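PDB 5ISU: Lmo0135 protein from Listeria monocytogenes EGD-e, which probably binds peptides outside the cell and delivers them to an ABC transporter for uptake. Local coordinates for residues A[53-58]-A[148-153]. Numbering follows the deposited sequence.
Sequences FWEVDG and IKTFFP
I148, in helix 144-148, meets F53 through its CG2 methyl, which lies 3.9 Å from CE1 of the ring. The two side chains run side by side and both reach L66 of strand 63-68, so a branched aliphatic group and a flat ring suit this buried corner. K149 makes the largest single contribution, with F53 close behind. Its chain bends at chi2 (-67°) and then runs extended, crossing the aromatic side chain so that its CD packs 3.6 Å from F53 CB. The ammonium ends over one face of the phenyl ring in a cation-pi contact, NZ lying 3.9 Å from the F53 ring centroid and displaced toward the rim. From there NZ also makes a weak hydrogen bond of 3.3 Å to the carbonyl oxygen of G58. G58 has a positive phi (69°), which glycine adopts readily, and its N bonds weakly back to W54 O, closing the turn that presents this carbonyl. At T150 the CG2 methyl packs against the carboxylate end of E55, 3.5 Å from CD, while OG1 turns back to the carbonyl of N146 in the preceding helix. F151 joins through its backbone: one water accepts from F151 N and F53 N and can donate to I148 O, though more acceptors surround it than it has protons. Lysine suits its place by pairing a long apolar shaft with a charged tip. The one direct hydrogen bond between the loops is weak, so the lysine is probably placed as much by packing and the ring face as by that bond.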
loop_
_atom_site.group_PDB
_atom_site.type_symbol
_atom_site.label_atom_id
_atom_site.label_comp_id
_atom_site.label_asym_id
_atom_site.label_seq_id
_atom_site.Cartn_x
_atom_site.Cartn_y
_atom_site.Cartn_z
ATOM N N PHE A 53 -9.368 5.845 13.177
ATOM C CA PHE A 53 -8.406 6.928 13.005
ATOM C C PHE A 53 -7.993 6.961 11.550
ATOM O O PHE A 53 -8.030 5.930 10.876
ATOM C CB PHE A 53 -7.171 6.688 13.857
ATOM C CG PHE A 53 -7.453 6.634 15.329
ATOM C CD1 PHE A 53 -7.831 5.448 15.924
ATOM C CD2 PHE A 53 -7.342 7.775 16.112
ATOM C CE1 PHE A 53 -8.086 5.390 17.286
ATOM C CE2 PHE A 53 -7.599 7.735 17.465
ATOM C CZ PHE A 53 -7.971 6.534 18.063
ATOM N N TRP A 54 -7.611 8.138 11.061
ATOM C CA TRP A 54 -7.155 8.260 9.691
ATOM C C TRP A 54 -5.695 7.803 9.640
ATOM O O TRP A 54 -4.863 8.339 10.332
ATOM C CB TRP A 54 -7.272 9.704 9.189
ATOM C CG TRP A 54 -8.655 10.278 9.196
ATOM C CD1 TRP A 54 -9.121 11.259 10.008
ATOM C CD2 TRP A 54 -9.753 9.901 8.354
ATOM N NE1 TRP A 54 -10.431 11.539 9.716
ATOM C CE2 TRP A 54 -10.846 10.713 8.707
ATOM C CE3 TRP A 54 -9.911 8.966 7.335
ATOM C CZ2 TRP A 54 -12.086 10.618 8.074
ATOM C CZ3 TRP A 54 -11.156 8.862 6.699
ATOM C CH2 TRP A 54 -12.223 9.671 7.079
ATOM N N GLU A 55 -5.415 6.802 8.814
ATOM C CA GLU A 55 -4.077 6.217 8.663
ATOM C C GLU A 55 -2.989 7.203 8.253
ATOM O O GLU A 55 -1.920 7.230 8.851
ATOM C CB GLU A 55 -4.132 5.068 7.621
ATOM C CG GLU A 55 -2.774 4.494 7.206
ATOM C CD GLU A 55 -2.872 3.276 6.289
ATOM O OE1 GLU A 55 -3.976 2.977 5.802
ATOM O OE2 GLU A 55 -1.827 2.619 6.050
ATOM N N VAL A 56 -3.271 8.007 7.230
ATOM C CA VAL A 56 -2.280 8.941 6.685
ATOM C C VAL A 56 -1.626 9.845 7.747
ATOM O O VAL A 56 -0.454 10.135 7.634
ATOM C CB VAL A 56 -2.878 9.742 5.496
ATOM C CG1 VAL A 56 -3.842 10.811 5.983
ATOM C CG2 VAL A 56 -1.788 10.360 4.648
ATOM N N ASP A 57 -2.347 10.237 8.798
ATOM C CA ASP A 57 -1.765 11.102 9.864
ATOM C C ASP A 57 -2.077 10.678 11.307
ATOM O O ASP A 57 -1.690 11.369 12.254
ATOM C CB ASP A 57 -2.220 12.556 9.669
ATOM C CG ASP A 57 -3.748 12.706 9.671
ATOM O OD1 ASP A 57 -4.464 11.736 10.021
ATOM O OD2 ASP A 57 -4.229 13.801 9.309
ATOM N N GLY A 58 -2.768 9.556 11.485
ATOM C CA GLY A 58 -3.123 9.104 12.839
ATOM C C GLY A 58 -4.166 9.946 13.587
ATOM O O GLY A 58 -4.401 9.735 14.775
ATOM N N ILE A 148 -4.684 -0.531 15.076
ATOM C CA ILE A 148 -5.822 0.271 15.529
ATOM C C ILE A 148 -6.060 1.475 14.593
ATOM O O ILE A 148 -7.203 1.846 14.348
ATOM C CB ILE A 148 -5.637 0.764 16.986
ATOM C CG1 ILE A 148 -5.760 -0.409 17.956
ATOM C CG2 ILE A 148 -6.689 1.800 17.370
ATOM C CD1 ILE A 148 -5.476 -0.025 19.396
ATOM N N LYS A 149 -4.974 2.070 14.088
ATOM C CA LYS A 149 -5.043 3.233 13.178
ATOM C C LYS A 149 -5.429 2.907 11.728
ATOM O O LYS A 149 -5.543 3.821 10.924
ATOM C CB LYS A 149 -3.703 3.962 13.125
ATOM C CG LYS A 149 -3.147 4.432 14.442
ATOM C CD LYS A 149 -3.955 5.516 15.094
ATOM C CE LYS A 149 -3.147 6.096 16.242
ATOM N NZ LYS A 149 -3.885 7.200 16.899
ATOM N N THR A 150 -5.575 1.626 11.392
ATOM C CA THR A 150 -5.974 1.186 10.042
ATOM C C THR A 150 -7.237 0.305 10.127
ATOM O O THR A 150 -7.468 -0.548 9.271
ATOM C CB THR A 150 -4.822 0.403 9.334
ATOM O OG1 THR A 150 -4.425 -0.737 10.130
ATOM C CG2 THR A 150 -3.599 1.299 9.103
ATOM N N PHE A 151 -8.087 0.592 11.117
ATOM C CA PHE A 151 -9.263 -0.200 11.417
ATOM C C PHE A 151 -10.609 0.461 11.065
ATOM O O PHE A 151 -10.936 1.555 11.569
ATOM C CB PHE A 151 -9.244 -0.500 12.918
ATOM C CG PHE A 151 -10.212 -1.555 13.334
ATOM C CD1 PHE A 151 -9.835 -2.881 13.326
ATOM C CD2 PHE A 151 -11.491 -1.231 13.735
ATOM C CE1 PHE A 151 -10.720 -3.878 13.698
ATOM C CE2 PHE A 151 -12.379 -2.217 14.119
ATOM C CZ PHE A 151 -11.986 -3.548 14.105
ATOM N N PHE A 152 -11.394 -0.243 10.245
ATOM C CA PHE A 152 -12.736 0.195 9.817
ATOM C C PHE A 152 -13.758 -0.772 10.420
ATOM O O PHE A 152 -13.740 -1.948 10.083
ATOM C CB PHE A 152 -12.877 0.148 8.282
ATOM C CG PHE A 152 -11.975 1.100 7.532
ATOM C CD1 PHE A 152 -10.639 0.800 7.329
ATOM C CD2 PHE A 152 -12.486 2.272 6.968
ATOM C CE1 PHE A 152 -9.812 1.671 6.610
ATOM C CE2 PHE A 152 -11.673 3.149 6.263
ATOM C CZ PHE A 152 -10.331 2.844 6.078
ATOM N N PRO A 153 -14.639 -0.297 11.318
ATOM C CA PRO A 153 -15.604 -1.240 11.852
ATOM C C PRO A 153 -16.733 -1.584 10.883
ATOM O O PRO A 153 -17.019 -0.816 9.937
ATOM C CB PRO A 153 -16.168 -0.516 13.083
ATOM C CG PRO A 153 -15.918 0.913 12.847
ATOM C CD PRO A 153 -14.653 0.981 12.048
HETATM O O HOH W 1 -8.457 3.269 12.187
#